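PDB 5XDC: thermophilic dibenzothiophene desulfurization enzyme C from Paenibacillus sp. A11-2, which probably catalyses the FMNH2- and oxygen-dependent oxidation of dibenzothiophene to its 5-oxide and on to the 5,5-dioxide. Local coordinates for residues A194-W202 against D211-G219; G265-Y273 against A367-F378. All blocks are in the same frame, centred on the assembly; numbering follows the deposited sequence. Where two conformers were deposited one is given.

Interaction 1: A194-W202 against D211-G219; sequences AGVQVNGDW and DSGSVTFSG. With IND (indole), chain J.
Asp201 and Ser214 are joined by a two-point grip: the Ser214 backbone N gives a nearly straight bond to Asp201 OD1 (2.8 Å, 174°), and Ser214 OG donates to Asp201 OD2 at 2.8 Å. Both carboxylate oxygens are met on their syn sides, and Ser214 OG, lodged between its backbone N and carbonyl carbon (chi1 61°), faces them. The same OG accepts from Asn199 ND2 (2.9 Å), whose second hydrogen goes to Thr216 OG1 at 2.9 Å; both acceptors lie in the amide plane, which fixes the rotation of the amide. Thr216 OG1 also hydrogen-bonds to Thr155 OG1. Between the two backbones, Gln197 and Thr216 exchange two bonds, Ser218 N reaches Gly195 O, and Asn199 N reaches Ser214 O. Gly195 meets Ser218 with no side chain; a CB would strike Ser218 O. On the face that carries Val196, Val198, Val215 and Phe217 the contact is apolar, Val196 CG1 touching Val215 CG1 at 4.0 Å. At the far end Ser212 CB sits squarely over the six-membered ring of Trp202, 3.5 Å from its centroid, while Trp202 NE1 is held by Met207 O. Ser212 OG, hydrogen-bonded to Thr210 OG1 and Ser160 OG, comes within 3.2 Å of indole C2. The whole is an antiparallel strand pair of the acyl-CoA dehydrogenase-type middle domain, its loop end forming one wall of the indole pocket.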
ATOM      1  N   ALA B 194      11.466 -45.797 -22.716  1.00 23.44           N
ATOM      2  CA  ALA B 194      10.283 -46.209 -23.473  1.00 19.51           C
ATOM      3  C   ALA B 194       9.008 -45.861 -22.722  1.00 14.21           C
ATOM      4  O   ALA B 194       8.866 -46.161 -21.535  1.00 15.71           O
ATOM      5  CB  ALA B 194      10.323 -47.716 -23.750  1.00 19.58           C
ATOM      6  N   GLY B 195       8.070 -45.222 -23.425  1.00 17.95           N
ATOM      7  CA  GLY B 195       6.797 -44.865 -22.846  1.00 20.38           C
ATOM      8  C   GLY B 195       6.709 -43.434 -22.353  1.00 14.99           C
ATOM      9  O   GLY B 195       5.607 -42.985 -22.017  1.00 18.03           O
ATOM     10  N   VAL B 196       7.826 -42.721 -22.285  1.00 17.91           N
ATOM     11  CA  VAL B 196       7.828 -41.323 -21.855  1.00 18.22           C
ATOM     12  C   VAL B 196       7.570 -40.440 -23.067  1.00 15.51           C
ATOM     13  O   VAL B 196       8.304 -40.497 -24.061  1.00 16.42           O
ATOM     14  CB  VAL B 196       9.153 -40.946 -21.180  1.00 16.98           C
ATOM     15  CG1 VAL B 196       9.180 -39.434 -20.862  1.00 15.77           C
ATOM     16  CG2 VAL B 196       9.346 -41.758 -19.899  1.00 19.31           C
ATOM     17  N   GLN B 197       6.541 -39.596 -22.982  1.00 17.19           N
ATOM     18  CA  GLN B 197       6.254 -38.639 -24.048  1.00 14.76           C
ATOM     19  C   GLN B 197       6.186 -37.249 -23.436  1.00 13.78           C
ATOM     20  O   GLN B 197       5.289 -36.967 -22.636  1.00 18.04           O
ATOM     21  CB  GLN B 197       4.950 -38.979 -24.776  1.00 20.53           C
ATOM     22  CG  GLN B 197       4.579 -37.987 -25.875  1.00 27.07           C
ATOM     23  CD  GLN B 197       5.600 -37.934 -26.993  1.00 41.38           C
ATOM     24  OE1 GLN B 197       5.911 -38.953 -27.620  1.00 37.41           O
ATOM     25  NE2 GLN B 197       6.128 -36.738 -27.256  1.00 37.39           N
ATOM     26  N   VAL B 198       7.151 -36.409 -23.790  1.00 16.76           N
ATOM     27  CA  VAL B 198       7.144 -35.000 -23.405  1.00 13.99           C
ATOM     28  C   VAL B 198       6.236 -34.278 -24.387  1.00 15.49           C
ATOM     29  O   VAL B 198       6.493 -34.290 -25.592  1.00 18.41           O
ATOM     30  CB  VAL B 198       8.561 -34.415 -23.423  1.00 17.46           C
ATOM     31  CG1 VAL B 198       8.538 -32.934 -23.063  1.00 17.96           C
ATOM     32  CG2 VAL B 198       9.456 -35.197 -22.474  1.00 18.44           C
ATOM     33  N   ASN B 199       5.171 -33.650 -23.885  1.00 17.14           N
ATOM     34  CA  ASN B 199       4.104 -33.234 -24.793  1.00 16.19           C
ATOM     35  C   ASN B 199       4.286 -31.851 -25.412  1.00 21.06           C
ATOM     36  O   ASN B 199       3.632 -31.566 -26.422  1.00 23.48           O
ATOM     37  CB  ASN B 199       2.760 -33.293 -24.075  1.00 17.73           C
ATOM     38  CG  ASN B 199       2.337 -34.712 -23.783  1.00 18.95           C
ATOM     39  OD1 ASN B 199       2.469 -35.594 -24.635  1.00 20.95           O
ATOM     40  ND2 ASN B 199       1.864 -34.951 -22.572  1.00 16.68           N
ATOM     41  N   GLY B 200       5.136 -30.987 -24.862  1.00 17.17           N
ATOM     42  CA  GLY B 200       5.349 -29.691 -25.491  1.00 23.73           C
ATOM     43  C   GLY B 200       4.155 -28.751 -25.480  1.00 22.68           C
ATOM     44  O   GLY B 200       4.122 -27.805 -26.268  1.00 26.89           O
ATOM     45  N   ASP B 201       3.203 -28.956 -24.574  1.00 17.76           N
ATOM     46  CA  ASP B 201       1.950 -28.194 -24.525  1.00 16.67           C
ATOM     47  C   ASP B 201       2.051 -27.055 -23.509  1.00 14.97           C
ATOM     48  O   ASP B 201       1.362 -27.030 -22.485  1.00 18.68           O
ATOM     49  CB  ASP B 201       0.798 -29.130 -24.174  1.00 18.15           C
ATOM     50  CG  ASP B 201       1.084 -29.961 -22.923  1.00 14.29           C
ATOM     51  OD1 ASP B 201       2.263 -30.300 -22.691  1.00 19.02           O
ATOM     52  OD2 ASP B 201       0.158 -30.284 -22.162  1.00 17.96           O
ATOM     53  N   TRP B 202       2.899 -26.087 -23.827  1.00 14.87           N
ATOM     54  CA  TRP B 202       3.166 -24.961 -22.936  1.00 16.37           C
ATOM     55  C   TRP B 202       3.104 -23.676 -23.744  1.00 17.00           C
ATOM     56  O   TRP B 202       3.956 -23.433 -24.607  1.00 15.61           O
ATOM     57  CB  TRP B 202       4.521 -25.113 -22.255  1.00 14.99           C
ATOM     58  CG  TRP B 202       4.881 -23.995 -21.281  1.00 13.05           C
ATOM     59  CD1 TRP B 202       5.892 -23.083 -21.412  1.00 15.03           C
ATOM     60  CD2 TRP B 202       4.256 -23.717 -20.022  1.00 15.24           C
ATOM     61  NE1 TRP B 202       5.925 -22.251 -20.323  1.00 13.02           N
ATOM     62  CE2 TRP B 202       4.934 -22.622 -19.452  1.00 14.30           C
ATOM     63  CE3 TRP B 202       3.184 -24.279 -19.330  1.00 15.40           C
ATOM     64  CZ2 TRP B 202       4.568 -22.081 -18.221  1.00 11.78           C
ATOM     65  CZ3 TRP B 202       2.829 -23.746 -18.102  1.00 16.32           C
ATOM     66  CH2 TRP B 202       3.520 -22.662 -17.563  1.00 14.31           C
ATOM     67  N   ASP B 211       9.218 -24.791 -20.737  1.00 13.18           N
ATOM     68  CA  ASP B 211       8.635 -26.086 -21.102  1.00 14.32           C
ATOM     69  C   ASP B 211       7.962 -26.780 -19.919  1.00 15.88           C
ATOM     70  O   ASP B 211       8.253 -27.929 -19.568  1.00 16.54           O
ATOM     71  CB  ASP B 211       9.692 -26.970 -21.738  1.00 15.67           C
ATOM     72  CG  ASP B 211       9.749 -26.783 -23.235  1.00 20.26           C
ATOM     73  OD1 ASP B 211       8.774 -27.178 -23.922  1.00 30.23           O
ATOM     74  OD2 ASP B 211      10.752 -26.243 -23.695  1.00 22.03           O
ATOM     75  N   SER B 212       7.001 -26.064 -19.332  1.00 14.08           N
ATOM     76  CA  SER B 212       6.296 -26.516 -18.144  1.00 16.56           C
ATOM     77  C   SER B 212       4.958 -27.152 -18.486  1.00 14.92           C
ATOM     78  O   SER B 212       4.028 -27.139 -17.673  1.00 16.49           O
ATOM     79  CB  SER B 212       6.122 -25.354 -17.169  1.00 15.02           C
ATOM     80  OG  SER B 212       7.381 -24.929 -16.687  1.00 16.10           O
ATOM     81  N   GLY B 213       4.861 -27.721 -19.676  1.00 14.79           N
ATOM     82  CA  GLY B 213       3.719 -28.521 -20.046  1.00 16.92           C
ATOM     83  C   GLY B 213       3.700 -29.900 -19.417  1.00 19.24           C
ATOM     84  O   GLY B 213       4.287 -30.118 -18.355  1.00 18.40           O
ATOM     85  N   SER B 214       3.026 -30.842 -20.067  1.00 15.39           N
ATOM     86  CA  SER B 214       2.766 -32.139 -19.471  1.00 17.79           C
ATOM     87  C   SER B 214       3.711 -33.204 -20.028  1.00 14.95           C
ATOM     88  O   SER B 214       4.358 -33.032 -21.065  1.00 15.82           O
ATOM     89  CB  SER B 214       1.307 -32.553 -19.687  1.00 19.22           C
ATOM     90  OG  SER B 214       1.011 -32.654 -21.056  1.00 18.58           O
ATOM     91  N   VAL B 215       3.796 -34.301 -19.287  1.00 15.79           N
ATOM     92  CA  VAL B 215       4.532 -35.495 -19.687  1.00 14.17           C
ATOM     93  C   VAL B 215       3.595 -36.671 -19.502  1.00 13.66           C
ATOM     94  O   VAL B 215       2.976 -36.817 -18.443  1.00 15.76           O
ATOM     95  CB  VAL B 215       5.814 -35.698 -18.857  1.00 16.37           C
ATOM     96  CG1 VAL B 215       6.466 -37.055 -19.187  1.00 18.22           C
ATOM     97  CG2 VAL B 215       6.791 -34.568 -19.102  1.00 16.83           C
ATOM     98  N   THR B 216       3.484 -37.509 -20.530  1.00 15.62           N
ATOM     99  CA  THR B 216       2.607 -38.664 -20.496  1.00 14.50           C
ATOM    100  C   THR B 216       3.461 -39.910 -20.350  1.00 13.96           C
ATOM    101  O   THR B 216       4.410 -40.103 -21.120  1.00 16.39           O
ATOM    102  CB  THR B 216       1.750 -38.759 -21.763  1.00 19.49           C
ATOM    103  OG1 THR B 216       0.881 -37.613 -21.832  1.00 18.15           O
ATOM    104  CG2 THR B 216       0.896 -40.025 -21.726  1.00 19.75           C
ATOM    105  N   PHE B 217       3.147 -40.713 -19.341  1.00 16.35           N
ATOM    106  CA  PHE B 217       3.828 -41.980 -19.086  1.00 14.76           C
ATOM    107  C   PHE B 217       2.910 -43.108 -19.536  1.00 16.95           C
ATOM    108  O   PHE B 217       1.823 -43.283 -18.974  1.00 16.32           O
ATOM    109  CB  PHE B 217       4.162 -42.136 -17.600  1.00 17.61           C
ATOM    110  CG  PHE B 217       5.055 -41.050 -17.056  1.00 15.61           C
ATOM    111  CD1 PHE B 217       4.527 -39.849 -16.635  1.00 17.89           C
ATOM    112  CD2 PHE B 217       6.427 -41.238 -16.970  1.00 20.07           C
ATOM    113  CE1 PHE B 217       5.345 -38.852 -16.138  1.00 18.99           C
ATOM    114  CE2 PHE B 217       7.256 -40.235 -16.476  1.00 19.96           C
ATOM    115  CZ  PHE B 217       6.712 -39.044 -16.065  1.00 19.37           C
ATOM    116  N   SER B 218       3.346 -43.869 -20.538  1.00 18.54           N
ATOM    117  CA  SER B 218       2.603 -45.029 -21.023  1.00 17.65           C
ATOM    118  C   SER B 218       3.401 -46.300 -20.740  1.00 16.55           C
ATOM    119  O   SER B 218       4.288 -46.658 -21.510  1.00 18.18           O
ATOM    120  CB  SER B 218       2.322 -44.887 -22.513  1.00 23.11           C
ATOM    121  OG  SER B 218       1.470 -43.788 -22.740  1.00 28.80           O
ATOM    122  N   GLY B 219       3.061 -46.981 -19.651  1.00 18.06           N
ATOM    123  CA  GLY B 219       3.741 -48.223 -19.312  1.00 20.11           C
ATOM    124  C   GLY B 219       5.231 -48.047 -19.108  1.00 17.88           C
ATOM    125  O   GLY B 219       6.023 -48.913 -19.502  1.00 18.56           O
TER
HETATM  126  N1  IND J 501       5.623 -21.432 -14.667  1.00 42.16           N
HETATM  127  C2  IND J 501       6.486 -22.398 -14.968  1.00 32.99           C
HETATM  128  C3  IND J 501       6.202 -23.302 -14.111  1.00 33.15           C
HETATM  129  C4  IND J 501       4.684 -23.801 -12.194  1.00 34.42           C
HETATM  130  C5  IND J 501       3.649 -23.214 -11.461  1.00 30.91           C
HETATM  131  C6  IND J 501       3.188 -21.920 -11.778  1.00 32.02           C
HETATM  132  C7  IND J 501       3.764 -21.215 -12.830  1.00 26.51           C
HETATM  133  C8  IND J 501       4.785 -21.787 -13.564  1.00 34.34           C
HETATM  134  C9  IND J 501       5.254 -23.105 -13.230  1.00 33.29           C
HETATM  135  O   HOH W   1       3.509 -41.840 -23.477  1.00 22.73           O
HETATM  136  O   HOH W   2       5.856 -30.885 -21.937  1.00 19.81           O

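Interaction 2: G265-Y273 against A367-F378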
ATOM      1  N   GLY B 265      16.452  -7.047 -12.638  1.00 13.77           N
ATOM      2  CA  GLY B 265      16.519  -6.838 -14.076  1.00 16.61           C
ATOM      3  C   GLY B 265      15.533  -5.791 -14.557  1.00 13.77           C
ATOM      4  O   GLY B 265      15.860  -4.956 -15.406  1.00 13.04           O
ATOM      5  N   ALA B 266      14.313  -5.830 -14.026  1.00 12.12           N
ATOM      6  CA  ALA B 266      13.298  -4.848 -14.386  1.00 13.16           C
ATOM      7  C   ALA B 266      13.735  -3.441 -13.990  1.00 14.20           C
ATOM      8  O   ALA B 266      13.584  -2.486 -14.760  1.00 12.91           O
ATOM      9  CB  ALA B 266      11.980  -5.209 -13.709  1.00 12.66           C
ATOM     10  N   LEU B 267      14.244  -3.287 -12.777  1.00 13.41           N
ATOM     11  CA  LEU B 267      14.622  -1.958 -12.312  1.00 13.65           C
ATOM     12  C   LEU B 267      15.760  -1.385 -13.155  1.00 13.38           C
ATOM     13  O   LEU B 267      15.730  -0.208 -13.528  1.00 15.39           O
ATOM     14  CB  LEU B 267      15.000  -2.019 -10.832  1.00 13.36           C
ATOM     15  CG  LEU B 267      14.923  -0.758  -9.973  1.00 26.77           C
ATOM     16  CD1 LEU B 267      13.584  -0.085 -10.042  1.00 17.37           C
ATOM     17  CD2 LEU B 267      15.255  -1.131  -8.520  1.00 32.45           C
ATOM     18  N   GLU B 268      16.775  -2.201 -13.457  0.59 14.88           N
ATOM     19  CA  GLU B 268      17.885  -1.737 -14.288  0.59 15.39           C
ATOM     20  C   GLU B 268      17.423  -1.415 -15.703  0.59 16.68           C
ATOM     21  O   GLU B 268      17.833  -0.400 -16.276  0.59 15.35           O
ATOM     22  CB  GLU B 268      18.999  -2.781 -14.329  0.59 17.20           C
ATOM     23  CG  GLU B 268      19.744  -2.969 -13.026  0.59 20.52           C
ATOM     24  CD  GLU B 268      20.684  -1.817 -12.705  0.59 25.66           C
ATOM     25  OE1 GLU B 268      20.654  -0.780 -13.410  0.59 18.89           O
ATOM     26  OE2 GLU B 268      21.461  -1.957 -11.739  0.59 24.39           O
ATOM     27  N   GLU B 269      16.564  -2.256 -16.282  1.00 15.79           N
ATOM     28  CA  GLU B 269      16.081  -1.983 -17.633  1.00 15.31           C
ATOM     29  C   GLU B 269      15.262  -0.702 -17.668  1.00 16.94           C
ATOM     30  O   GLU B 269      15.367   0.089 -18.612  1.00 16.32           O
ATOM     31  CB  GLU B 269      15.253  -3.166 -18.150  1.00 14.69           C
ATOM     32  CG  GLU B 269      14.583  -2.971 -19.504  1.00 21.64           C
ATOM     33  CD  GLU B 269      15.541  -3.118 -20.676  1.00 32.89           C
ATOM     34  OE1 GLU B 269      15.067  -3.005 -21.831  1.00 29.16           O
ATOM     35  OE2 GLU B 269      16.756  -3.329 -20.451  1.00 28.57           O
ATOM     36  N   ALA B 270      14.419  -0.492 -16.659  1.00 14.60           N
ATOM     37  CA  ALA B 270      13.662   0.746 -16.577  1.00 14.62           C
ATOM     38  C   ALA B 270      14.607   1.939 -16.476  1.00 15.24           C
ATOM     39  O   ALA B 270      14.448   2.931 -17.197  1.00 15.18           O
ATOM     40  CB  ALA B 270      12.712   0.693 -15.386  1.00 15.81           C
ATOM     41  N   ALA B 271      15.605   1.852 -15.590  1.00 14.12           N
ATOM     42  CA  ALA B 271      16.535   2.963 -15.414  1.00 15.75           C
ATOM     43  C   ALA B 271      17.214   3.313 -16.732  1.00 17.45           C
ATOM     44  O   ALA B 271      17.341   4.493 -17.093  1.00 17.40           O
ATOM     45  CB  ALA B 271      17.575   2.607 -14.353  1.00 16.80           C
ATOM     46  N   HIS B 272      17.641   2.289 -17.469  1.00 18.80           N
ATOM     47  CA  HIS B 272      18.249   2.505 -18.778  1.00 21.72           C
ATOM     48  C   HIS B 272      17.310   3.248 -19.717  1.00 22.18           C
ATOM     49  O   HIS B 272      17.725   4.193 -20.402  1.00 20.92           O
ATOM     50  CB  HIS B 272      18.659   1.162 -19.378  1.00 23.59           C
ATOM     51  CG  HIS B 272      19.263   1.275 -20.743  1.00 31.74           C
ATOM     52  ND1 HIS B 272      18.517   1.171 -21.897  1.00 47.73           N
ATOM     53  CD2 HIS B 272      20.538   1.497 -21.138  1.00 41.44           C
ATOM     54  CE1 HIS B 272      19.307   1.319 -22.946  1.00 44.12           C
ATOM     55  NE2 HIS B 272      20.539   1.516 -22.513  1.00 40.99           N
ATOM     56  N   TYR B 273      16.037   2.851 -19.749  1.00 18.46           N
ATOM     57  CA  TYR B 273      15.053   3.538 -20.578  1.00 17.11           C
ATOM     58  C   TYR B 273      14.876   4.982 -20.135  1.00 24.42           C
ATOM     59  O   TYR B 273      14.832   5.898 -20.963  1.00 24.45           O
ATOM     60  CB  TYR B 273      13.713   2.809 -20.529  1.00 18.56           C
ATOM     61  CG  TYR B 273      12.676   3.457 -21.405  1.00 18.63           C
ATOM     62  CD1 TYR B 273      11.900   4.511 -20.943  1.00 19.94           C
ATOM     63  CD2 TYR B 273      12.471   3.011 -22.711  1.00 20.89           C
ATOM     64  CE1 TYR B 273      10.957   5.109 -21.742  1.00 23.18           C
ATOM     65  CE2 TYR B 273      11.534   3.607 -23.524  1.00 23.86           C
ATOM     66  CZ  TYR B 273      10.782   4.654 -23.043  1.00 23.54           C
ATOM     67  OH  TYR B 273       9.848   5.227 -23.868  1.00 28.03           O
ATOM     68  N   ALA B 367       6.879   4.176 -23.158  1.00 18.24           N
ATOM     69  CA  ALA B 367       7.326   2.839 -22.788  1.00 16.52           C
ATOM     70  C   ALA B 367       6.249   1.793 -23.052  1.00 15.74           C
ATOM     71  O   ALA B 367       6.572   0.632 -23.320  1.00 20.47           O
ATOM     72  CB  ALA B 367       7.754   2.814 -21.322  1.00 18.54           C
ATOM     73  N   ALA B 368       4.977   2.170 -22.966  1.00 16.94           N
ATOM     74  CA  ALA B 368       3.863   1.273 -23.258  1.00 16.83           C
ATOM     75  C   ALA B 368       3.357   1.403 -24.687  1.00 23.38           C
ATOM     76  O   ALA B 368       2.850   0.425 -25.247  1.00 20.36           O
ATOM     77  CB  ALA B 368       2.691   1.542 -22.311  1.00 17.84           C
ATOM     78  N   ALA B 369       3.466   2.596 -25.274  1.00 19.06           N
ATOM     79  CA  ALA B 369       3.013   2.796 -26.652  1.00 19.47           C
ATOM     80  C   ALA B 369       3.822   1.970 -27.640  1.00 23.38           C
ATOM     81  O   ALA B 369       3.315   1.610 -28.713  1.00 24.65           O
ATOM     82  CB  ALA B 369       3.110   4.274 -27.019  1.00 25.98           C
ATOM     83  N   SER B 370       5.072   1.674 -27.307  1.00 24.91           N
ATOM     84  CA  SER B 370       5.955   0.870 -28.147  1.00 23.14           C
ATOM     85  C   SER B 370       5.978  -0.565 -27.623  1.00 23.18           C
ATOM     86  O   SER B 370       6.761  -0.894 -26.732  1.00 23.97           O
ATOM     87  CB  SER B 370       7.357   1.463 -28.155  1.00 36.50           C
ATOM     88  OG  SER B 370       8.316   0.458 -28.430  1.00 45.93           O
ATOM     89  N   ARG B 371       5.135  -1.430 -28.197  1.00 21.59           N
ATOM     90  CA  ARG B 371       5.096  -2.823 -27.760  1.00 17.75           C
ATOM     91  C   ARG B 371       6.478  -3.451 -27.836  1.00 23.99           C
ATOM     92  O   ARG B 371       6.845  -4.262 -26.979  1.00 23.21           O
ATOM     93  CB  ARG B 371       4.109  -3.623 -28.616  1.00 23.19           C
ATOM     94  CG  ARG B 371       3.950  -5.102 -28.232  1.00 32.84           C
ATOM     95  CD  ARG B 371       3.121  -5.884 -29.273  1.00 27.21           C
ATOM     96  NE  ARG B 371       3.658  -5.718 -30.626  1.00 34.33           N
ATOM     97  CZ  ARG B 371       4.710  -6.373 -31.114  1.00 55.48           C
ATOM     98  NH1 ARG B 371       5.363  -7.265 -30.373  1.00 44.55           N
ATOM     99  NH2 ARG B 371       5.119  -6.133 -32.354  1.00 42.33           N
ATOM    100  N   GLN B 372       7.262  -3.073 -28.853  1.00 20.69           N
ATOM    101  CA  GLN B 372       8.558  -3.701 -29.099  1.00 23.33           C
ATOM    102  C   GLN B 372       9.538  -3.493 -27.950  1.00 23.29           C
ATOM    103  O   GLN B 372      10.464  -4.292 -27.780  1.00 23.22           O
ATOM    104  CB  GLN B 372       9.165  -3.160 -30.396  1.00 28.52           C
ATOM    105  N   PHE B 373       9.389  -2.416 -27.172  1.00 21.39           N
ATOM    106  CA  PHE B 373      10.238  -2.247 -25.998  1.00 19.62           C
ATOM    107  C   PHE B 373      10.236  -3.525 -25.155  1.00 18.64           C
ATOM    108  O   PHE B 373      11.289  -3.987 -24.694  1.00 18.45           O
ATOM    109  CB  PHE B 373       9.750  -1.029 -25.203  1.00 21.57           C
ATOM    110  CG  PHE B 373      10.524  -0.746 -23.931  1.00 20.02           C
ATOM    111  CD1 PHE B 373      11.860  -1.092 -23.802  1.00 22.47           C
ATOM    112  CD2 PHE B 373       9.900  -0.117 -22.867  1.00 19.53           C
ATOM    113  CE1 PHE B 373      12.545  -0.828 -22.631  1.00 22.96           C
ATOM    114  CE2 PHE B 373      10.593   0.153 -21.694  1.00 18.26           C
ATOM    115  CZ  PHE B 373      11.912  -0.205 -21.583  1.00 20.86           C
ATOM    116  N   GLY B 374       9.064  -4.124 -24.970  1.00 18.06           N
ATOM    117  CA  GLY B 374       8.984  -5.444 -24.375  1.00 17.48           C
ATOM    118  C   GLY B 374       9.171  -5.485 -22.875  1.00 14.38           C
ATOM    119  O   GLY B 374       9.437  -6.558 -22.326  1.00 15.89           O
ATOM    120  N   PHE B 375       9.015  -4.357 -22.193  1.00 14.42           N
ATOM    121  CA  PHE B 375       9.280  -4.312 -20.757  1.00 13.03           C
ATOM    122  C   PHE B 375       8.278  -5.138 -19.972  1.00 13.87           C
ATOM    123  O   PHE B 375       8.592  -5.610 -18.870  1.00 13.60           O
ATOM    124  CB  PHE B 375       9.266  -2.856 -20.285  1.00 16.04           C
ATOM    125  CG  PHE B 375       9.602  -2.687 -18.830  1.00 14.30           C
ATOM    126  CD1 PHE B 375      10.914  -2.634 -18.421  1.00 14.73           C
ATOM    127  CD2 PHE B 375       8.597  -2.583 -17.882  1.00 14.64           C
ATOM    128  CE1 PHE B 375      11.221  -2.495 -17.099  1.00 13.45           C
ATOM    129  CE2 PHE B 375       8.914  -2.433 -16.553  1.00 11.53           C
ATOM    130  CZ  PHE B 375      10.222  -2.392 -16.170  1.00 11.38           C
ATOM    131  N   ASP B 376       7.085  -5.344 -20.524  1.00 13.37           N
ATOM    132  CA  ASP B 376       6.059  -6.127 -19.860  1.00 12.32           C
ATOM    133  C   ASP B 376       6.479  -7.570 -19.627  1.00 11.42           C
ATOM    134  O   ASP B 376       5.814  -8.256 -18.859  1.00 12.38           O
ATOM    135  CB  ASP B 376       4.778  -6.095 -20.681  1.00 13.40           C
ATOM    136  CG  ASP B 376       4.949  -6.695 -22.038  1.00 13.58           C
ATOM    137  OD1 ASP B 376       5.737  -6.153 -22.839  1.00 15.84           O
ATOM    138  OD2 ASP B 376       4.272  -7.707 -22.325  1.00 16.43           O
ATOM    139  N   ARG B 377       7.543  -8.037 -20.282  1.00 12.00           N
ATOM    140  CA  ARG B 377       8.058  -9.381 -20.027  1.00 12.87           C
ATOM    141  C   ARG B 377       8.348  -9.606 -18.549  1.00 10.88           C
ATOM    142  O   ARG B 377       8.095 -10.692 -18.017  1.00 12.44           O
ATOM    143  CB  ARG B 377       9.322  -9.609 -20.853  1.00 17.23           C
ATOM    144  CG  ARG B 377       9.981 -10.937 -20.629  1.00 19.61           C
ATOM    145  CD  ARG B 377      11.159 -11.110 -21.601  1.00 20.19           C
ATOM    146  NE  ARG B 377      12.117 -10.006 -21.512  1.00 16.47           N
ATOM    147  CZ  ARG B 377      13.131  -9.948 -20.661  1.00 14.43           C
ATOM    148  NH1 ARG B 377      13.362 -10.951 -19.820  1.00 17.83           N
ATOM    149  NH2 ARG B 377      13.922  -8.886 -20.653  1.00 18.97           N
ATOM    150  N   PHE B 378       8.888  -8.595 -17.863  1.00 12.48           N
ATOM    151  CA  PHE B 378       9.221  -8.771 -16.451  1.00 14.23           C
ATOM    152  C   PHE B 378       7.969  -9.025 -15.614  1.00 11.34           C
ATOM    153  O   PHE B 378       7.917  -9.978 -14.824  1.00 12.14           O
ATOM    154  CB  PHE B 378       9.980  -7.546 -15.940  1.00 15.72           C
ATOM    155  CG  PHE B 378      11.322  -7.337 -16.601  1.00 11.74           C
ATOM    156  CD1 PHE B 378      12.430  -8.078 -16.203  1.00 11.70           C
ATOM    157  CD2 PHE B 378      11.484  -6.379 -17.593  1.00 14.10           C
ATOM    158  CE1 PHE B 378      13.668  -7.880 -16.799  1.00 14.64           C
ATOM    159  CE2 PHE B 378      12.715  -6.169 -18.191  1.00 15.51           C
ATOM    160  CZ  PHE B 378      13.807  -6.933 -17.800  1.00 13.56           C
TER
HETATM  161  O   HOH W   3      12.605  -4.306 -22.081  1.00 19.92           O
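Tyr273 and Phe373 lie in an offset stack, centroids 4.6 Å apart and planes at 28°, with Tyr273 CD2 over one face of the Phe373 ring. The other face of Phe373 is covered by Phe375 CB, so the ring is sandwiched between helix 247-276 and its own segment. Ala367 CB rests over a face of the Tyr273 ring, 4.2 Å from its centroid. Glu269 extends CG anti to its backbone N (chi1 175°), which sets that methylene at the edge of Phe375; the bend at chi2 then turns the carboxylate so that OE1 lies 3.4 Å from Phe373 CE1. A water donates to both Glu269 OE1 and Phe373 O, the one polar bridge in a contact that lacks direct hydrogen bonds. Phe375 turns its edge to the helix: Ala266 O lies in the plane of the ring, 3.3 Å from Phe375 CE1, and the ring also touches Ala270 CB. Phe378 instead lays its face on the helix backbone, Ala266 CA standing 3.7 Å from the ring centroid and only 6° off the normal, with Arg377 CZ across the opposite face. Replacing Phe378 by an alanine would probably open a gap beside Gly265 and Ala266 and deprive the Glu269 methylenes of a packing surface. Around this core, Leu355 and Met363 of helix 331-363 touch Ala266 and Phe375 respectively, Tyr299 of helix 293-324 adjoins Ala270, and Arg377 touches Val32 and Glu36 of helix 16-38, so that the contact, inside the C-terminal helical domain, also borders the N-terminal one.

Interaction 1 belongs to the middle domain and interaction 2 to the C-terminal helical domain; they share no helix or strand, and their centres lie about 34 Å apart. The strand pair is partly buried, with several residues facing solvent, and relies on backbone and side-chain hydrogen bonds. The helix contact is buried and built from aromatic rings packed on one another, on glycine and alanine, and on the methylenes of a glutamate, its polar link running through one water. Each lies near a binding site: 194-202 and 211-219 supply Trp202 and Ser212 to the indole pocket, whereas Tyr273 lies beside Arg366, an FMN-binding residue. The tetramer relates them as well, since Trp202 packs on Ala369 of a second subunit.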